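Local coordinates for protein yciO (Escherichia coli, PDB 1K7J) that is of unknown function but belongs to the SUA5 family, whose members share a YrdC-like fold, and may bind double-stranded RNA, as its family is thought to, at residues P12-R15 with L16-A20; S73-S76 with T77-V81. One frame throughout, in Å; residues are numbered along the deposited sequence.

Contact 1. Residues P12-R15 with L16-A20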
ATOM      1  N   PRO A  12     -12.758  -3.952 -13.148  1.00 12.61           N
ATOM      2  CA  PRO A  12     -13.235  -4.605 -11.924  1.00 11.55           C
ATOM      3  C   PRO A  12     -14.740  -4.568 -11.678  1.00 11.12           C
ATOM      4  O   PRO A  12     -15.378  -3.520 -11.787  1.00 11.49           O
ATOM      5  CB  PRO A  12     -12.437  -3.903 -10.822  1.00 11.74           C
ATOM      6  CG  PRO A  12     -12.166  -2.548 -11.403  1.00 12.59           C
ATOM      7  CD  PRO A  12     -11.824  -2.855 -12.834  1.00 12.44           C
ATOM      8  N   GLN A  13     -15.295  -5.730 -11.347  1.00 10.14           N
ATOM      9  CA  GLN A  13     -16.722  -5.843 -11.072  1.00 10.32           C
ATOM     10  C   GLN A  13     -17.013  -5.087  -9.781  1.00 10.38           C
ATOM     11  O   GLN A  13     -16.465  -5.408  -8.726  1.00  9.86           O
ATOM     12  CB  GLN A  13     -17.131  -7.316 -10.923  1.00 10.55           C
ATOM     13  CG  GLN A  13     -16.864  -8.172 -12.161  1.00 10.86           C
ATOM     14  CD  GLN A  13     -15.545  -8.922 -12.098  1.00 10.99           C
ATOM     15  OE1 GLN A  13     -14.514  -8.364 -11.725  1.00 10.14           O
ATOM     16  NE2 GLN A  13     -15.572 -10.199 -12.477  1.00 11.54           N
ATOM     17  N   GLN A  14     -17.879  -4.084  -9.865  1.00 10.68           N
ATOM     18  CA  GLN A  14     -18.209  -3.272  -8.699  1.00 10.96           C
ATOM     19  C   GLN A  14     -18.759  -4.085  -7.529  1.00 10.90           C
ATOM     20  O   GLN A  14     -18.494  -3.770  -6.368  1.00 11.24           O
ATOM     21  CB  GLN A  14     -19.212  -2.184  -9.084  1.00 11.41           C
ATOM     22  CG  GLN A  14     -19.295  -1.053  -8.076  1.00 12.08           C
ATOM     23  CD  GLN A  14     -17.980  -0.314  -7.938  1.00 12.43           C
ATOM     24  OE1 GLN A  14     -17.394   0.119  -8.931  1.00 13.91           O
ATOM     25  NE2 GLN A  14     -17.511  -0.158  -6.704  1.00 12.42           N
ATOM     26  N   ARG A  15     -19.527  -5.126  -7.828  1.00 11.16           N
ATOM     27  CA  ARG A  15     -20.103  -5.962  -6.781  1.00 11.72           C
ATOM     28  C   ARG A  15     -19.030  -6.586  -5.890  1.00 11.24           C
ATOM     29  O   ARG A  15     -19.167  -6.611  -4.665  1.00 11.47           O
ATOM     30  CB  ARG A  15     -20.957  -7.070  -7.403  1.00 12.61           C
ATOM     31  CG  ARG A  15     -21.551  -8.043  -6.400  1.00 14.43           C
ATOM     32  CD  ARG A  15     -22.326  -9.139  -7.111  1.00 15.24           C
ATOM     33  NE  ARG A  15     -21.460  -9.972  -7.942  1.00 16.08           N
ATOM     34  CZ  ARG A  15     -21.002 -11.169  -7.588  1.00 16.07           C
ATOM     35  NH1 ARG A  15     -21.329 -11.685  -6.410  1.00 16.36           N
ATOM     36  NH2 ARG A  15     -20.211 -11.848  -8.412  1.00 16.21           N
ATOM     37  N   LEU A  16     -17.963  -7.087  -6.507  1.00 10.57           N
ATOM     38  CA  LEU A  16     -16.888  -7.718  -5.747  1.00 10.13           C
ATOM     39  C   LEU A  16     -16.019  -6.678  -5.045  1.00  9.65           C
ATOM     40  O   LEU A  16     -15.529  -6.913  -3.940  1.00  9.56           O
ATOM     41  CB  LEU A  16     -16.046  -8.612  -6.664  1.00 10.35           C
ATOM     42  CG  LEU A  16     -16.839  -9.787  -7.252  1.00 10.66           C
ATOM     43  CD1 LEU A  16     -15.943 -10.639  -8.135  1.00 10.98           C
ATOM     44  CD2 LEU A  16     -17.425 -10.623  -6.117  1.00 11.39           C
ATOM     45  N   ILE A  17     -15.834  -5.527  -5.684  1.00  9.51           N
ATOM     46  CA  ILE A  17     -15.063  -4.450  -5.073  1.00  9.38           C
ATOM     47  C   ILE A  17     -15.803  -4.020  -3.805  1.00  9.54           C
ATOM     48  O   ILE A  17     -15.197  -3.851  -2.746  1.00  9.11           O
ATOM     49  CB  ILE A  17     -14.942  -3.233  -6.022  1.00  8.43           C
ATOM     50  CG1 ILE A  17     -14.008  -3.568  -7.186  1.00  8.70           C
ATOM     51  CG2 ILE A  17     -14.438  -2.010  -5.259  1.00  8.63           C
ATOM     52  CD1 ILE A  17     -12.558  -3.814  -6.771  1.00  8.49           C
ATOM     53  N   ASN A  18     -17.118  -3.856  -3.913  1.00 10.20           N
ATOM     54  CA  ASN A  18     -17.915  -3.445  -2.762  1.00 10.74           C
ATOM     55  C   ASN A  18     -17.849  -4.469  -1.634  1.00 10.64           C
ATOM     56  O   ASN A  18     -17.698  -4.105  -0.467  1.00 10.84           O
ATOM     57  CB  ASN A  18     -19.372  -3.195  -3.172  1.00 11.80           C
ATOM     58  CG  ASN A  18     -19.536  -1.926  -3.993  1.00 12.74           C
ATOM     59  OD1 ASN A  18     -18.625  -1.101  -4.068  1.00 13.17           O
ATOM     60  ND2 ASN A  18     -20.706  -1.759  -4.603  1.00 14.06           N
ATOM     61  N   GLN A  19     -17.950  -5.750  -1.974  1.00 10.92           N
ATOM     62  CA  GLN A  19     -17.874  -6.787  -0.952  1.00 11.17           C
ATOM     63  C   GLN A  19     -16.507  -6.768  -0.269  1.00 10.51           C
ATOM     64  O   GLN A  19     -16.405  -6.962   0.941  1.00 10.91           O
ATOM     65  CB  GLN A  19     -18.139  -8.166  -1.561  1.00 12.75           C
ATOM     66  CG  GLN A  19     -19.606  -8.431  -1.843  1.00 15.54           C
ATOM     67  CD  GLN A  19     -19.848  -9.814  -2.411  1.00 17.36           C
ATOM     68  OE1 GLN A  19     -19.323 -10.806  -1.904  1.00 18.27           O
ATOM     69  NE2 GLN A  19     -20.660  -9.891  -3.462  1.00 18.52           N
ATOM     70  N   ALA A  20     -15.457  -6.523  -1.048  1.00  9.79           N
ATOM     71  CA  ALA A  20     -14.107  -6.468  -0.498  1.00  9.54           C
ATOM     72  C   ALA A  20     -14.004  -5.310   0.490  1.00  9.68           C
ATOM     73  O   ALA A  20     -13.443  -5.453   1.576  1.00 10.48           O
ATOM     74  CB  ALA A  20     -13.088  -6.291  -1.622  1.00  9.13           C
TER
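Pro12 sets CB against CG1 of Ile17 at 4.0 Å, an apolar touch just ahead of helix 14-25, on its inward side, where Ile17 also reaches Leu132 of helix 127-136. Gln13 follows as the N-cap residue. Its carbonyl O receives Ile17 N in the carbonyl plane at 3.1 Å and, weakly, Leu16 N, while its side-chain OE1 turns back to the backbone N of His8. Gln14 pairs with Asn18 twice. The backbone bond from Asn18 N to Gln14 O is short, 2.8 Å, and the side chains repeat the i to i+4 spacing, Gln14 NE2 giving a nearly straight bond (165°) to Asn18 OD1 at 3.0 Å. The oxygen lies in the plane of the Gln14 amide, yet the donor sits well above the carbonyl plane of Asn18, the two amides being turned 49° apart. Arg15 bends at chi3 (64°), which swings its guanidinium over Leu16, and CD2 of that leucine lies 3.9 Å from CZ against one face. Replacing Leu16 by an alanine would probably leave this guanidinium face without its apolar support and the group freer to turn. Gln19 runs alongside Arg15, its N bonded to Arg15 O. Chemically, the first turn has an apolar inward side and a polar outward one, where the Gln14 and Asn18 amides hold each other while the Arg15 guanidinium merely packs on Leu16 and beside Gln19.

Contact 2. Residues S73-S76 with T77-V81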
ATOM      1  N   SER A  73      -4.132  14.507  -3.944  1.00  9.84           N
ATOM      2  CA  SER A  73      -4.929  15.312  -3.022  1.00  9.94           C
ATOM      3  C   SER A  73      -5.100  14.580  -1.692  1.00  9.42           C
ATOM      4  O   SER A  73      -4.888  15.158  -0.625  1.00 10.12           O
ATOM      5  CB  SER A  73      -6.306  15.605  -3.621  1.00 10.38           C
ATOM      6  OG  SER A  73      -7.119  16.305  -2.692  1.00 11.14           O
ATOM      7  N   GLU A  74      -5.487  13.309  -1.755  1.00  9.24           N
ATOM      8  CA  GLU A  74      -5.671  12.535  -0.534  1.00  9.27           C
ATOM      9  C   GLU A  74      -4.335  12.357   0.173  1.00  9.18           C
ATOM     10  O   GLU A  74      -4.255  12.435   1.396  1.00  9.15           O
ATOM     11  CB  GLU A  74      -6.281  11.167  -0.841  1.00  9.78           C
ATOM     12  CG  GLU A  74      -6.532  10.345   0.418  1.00  9.31           C
ATOM     13  CD  GLU A  74      -7.534   9.232   0.200  1.00 10.94           C
ATOM     14  OE1 GLU A  74      -7.169   8.193  -0.390  1.00 11.35           O
ATOM     15  OE2 GLU A  74      -8.701   9.404   0.615  1.00 11.89           O
ATOM     16  N   LEU A  75      -3.281  12.126  -0.601  1.00  9.19           N
ATOM     17  CA  LEU A  75      -1.951  11.961  -0.029  1.00  9.36           C
ATOM     18  C   LEU A  75      -1.581  13.219   0.758  1.00  8.99           C
ATOM     19  O   LEU A  75      -1.035  13.140   1.861  1.00  8.99           O
ATOM     20  CB  LEU A  75      -0.928  11.708  -1.146  1.00  9.32           C
ATOM     21  CG  LEU A  75       0.542  11.520  -0.751  1.00  9.64           C
ATOM     22  CD1 LEU A  75       1.254  10.710  -1.831  1.00  8.69           C
ATOM     23  CD2 LEU A  75       1.219  12.876  -0.554  1.00 10.12           C
ATOM     24  N   SER A  76      -1.909  14.377   0.195  1.00  9.23           N
ATOM     25  CA  SER A  76      -1.605  15.660   0.820  1.00  9.34           C
ATOM     26  C   SER A  76      -2.466  15.966   2.038  1.00  9.54           C
ATOM     27  O   SER A  76      -2.224  16.942   2.752  1.00 10.53           O
ATOM     28  CB  SER A  76      -1.745  16.775  -0.212  1.00  9.69           C
ATOM     29  OG  SER A  76      -0.857  16.547  -1.295  1.00 10.14           O
ATOM     30  N   THR A  77      -3.479  15.136   2.264  1.00  9.34           N
ATOM     31  CA  THR A  77      -4.368  15.303   3.403  1.00  9.35           C
ATOM     32  C   THR A  77      -3.807  14.517   4.585  1.00  9.10           C
ATOM     33  O   THR A  77      -3.927  14.930   5.741  1.00  8.82           O
ATOM     34  CB  THR A  77      -5.780  14.767   3.076  1.00  9.54           C
ATOM     35  OG1 THR A  77      -6.306  15.465   1.940  1.00 10.25           O
ATOM     36  CG2 THR A  77      -6.719  14.956   4.260  1.00 10.13           C
ATOM     37  N   TYR A  78      -3.174  13.388   4.281  1.00  8.60           N
ATOM     38  CA  TYR A  78      -2.620  12.522   5.312  1.00  8.89           C
ATOM     39  C   TYR A  78      -1.135  12.690   5.611  1.00  8.63           C
ATOM     40  O   TYR A  78      -0.617  12.050   6.519  1.00  8.37           O
ATOM     41  CB  TYR A  78      -2.922  11.057   4.976  1.00  9.91           C
ATOM     42  CG  TYR A  78      -4.383  10.711   5.160  1.00  9.80           C
ATOM     43  CD1 TYR A  78      -5.346  11.155   4.254  1.00 10.67           C
ATOM     44  CD2 TYR A  78      -4.809   9.991   6.275  1.00 10.71           C
ATOM     45  CE1 TYR A  78      -6.704  10.894   4.457  1.00 11.23           C
ATOM     46  CE2 TYR A  78      -6.159   9.726   6.488  1.00 11.25           C
ATOM     47  CZ  TYR A  78      -7.099  10.180   5.579  1.00 11.86           C
ATOM     48  OH  TYR A  78      -8.432   9.921   5.798  1.00 13.56           O
ATOM     49  N   SER A  79      -0.443  13.535   4.855  1.00  8.43           N
ATOM     50  CA  SER A  79       0.974  13.763   5.113  1.00  8.86           C
ATOM     51  C   SER A  79       1.302  15.230   4.878  1.00  8.69           C
ATOM     52  O   SER A  79       0.559  15.938   4.196  1.00  8.65           O
ATOM     53  CB  SER A  79       1.847  12.873   4.216  1.00  9.15           C
ATOM     54  OG  SER A  79       1.647  13.152   2.844  1.00  9.47           O
ATOM     55  N   PHE A  80       2.403  15.692   5.464  1.00  9.28           N
ATOM     56  CA  PHE A  80       2.824  17.078   5.306  1.00  9.45           C
ATOM     57  C   PHE A  80       3.637  17.198   4.023  1.00  9.24           C
ATOM     58  O   PHE A  80       4.719  16.615   3.892  1.00  8.99           O
ATOM     59  CB  PHE A  80       3.649  17.522   6.513  1.00 10.03           C
ATOM     60  CG  PHE A  80       2.844  17.653   7.779  1.00 10.79           C
ATOM     61  CD1 PHE A  80       1.859  18.630   7.894  1.00 11.66           C
ATOM     62  CD2 PHE A  80       3.078  16.806   8.859  1.00 11.38           C
ATOM     63  CE1 PHE A  80       1.116  18.765   9.074  1.00 11.84           C
ATOM     64  CE2 PHE A  80       2.345  16.932  10.038  1.00 12.05           C
ATOM     65  CZ  PHE A  80       1.362  17.912  10.148  1.00 12.33           C
ATOM     66  N   VAL A  81       3.100  17.959   3.077  1.00  9.33           N
ATOM     67  CA  VAL A  81       3.731  18.137   1.777  1.00  9.64           C
ATOM     68  C   VAL A  81       4.170  19.578   1.533  1.00 10.38           C
ATOM     69  O   VAL A  81       3.341  20.483   1.502  1.00 11.10           O
ATOM     70  CB  VAL A  81       2.749  17.719   0.656  1.00  8.81           C
ATOM     71  CG1 VAL A  81       3.417  17.851  -0.709  1.00  9.39           C
ATOM     72  CG2 VAL A  81       2.277  16.287   0.885  1.00  9.00           C
TER
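The C-terminal end of helix 72-78 and the chain leaving it form this contact, in which hydroxyls supplement the last backbone bonds. Thr77 OG1 donates to Ser73 O at 2.9 Å; chi1 at -59° puts the hydroxyl beside the threonine's own backbone N, where it can reach the carbonyl one turn back. Glu74 O accepts two N-H groups: Tyr78 N, only 16° from the carbonyl plane, and Thr77 N at 2.9 Å, high above that plane. The same oxygen sits at the edge of the Tyr78 ring, 3.3 Å from CD1, while CG of Glu74 lies 4.1 Å from CE1; the carboxylate itself turns to Arg70 N. Leu75 O is gripped mainly by Ser79 OG at 2.9 Å, with Ser79 N and Tyr78 N adding weak bonds. Beyond the helix, Val81 returns toward it and sets CG2 3.9 Å from CD2 of Leu75, the two side chains crossing at about a right angle. Leu75 and Ser79 also touch Leu101 and Met121 of the sheet. The Ser79 hydroxyl on Leu75 O is this protein's own addition to a familiar pattern, the mixture of i to i+3 with i to i+4 bonds in which a helix C-terminus usually frays.

How the contacts relate
Contacts 1 and 2 illustrate how a helix start and a helix finish, on two separate helices, are completed by different side chains. Contact 1 lies at the start of helix 14-25, contact 2 at the finish of helix 72-78, and they follow one another along the chain. Their centres are 26 Å apart and their nearest atoms about 13 Å, so neither touches the other. Both helices pack on the same mixed sheet at separate places: Ala20 meets strand 170-173 near one margin, whereas Leu75 reaches strands 97-102 and 118-122 further across. Contact 1 is the more superficial, with one buried residue among those touching, against three in contact 2. No bound ligand or established active site links them.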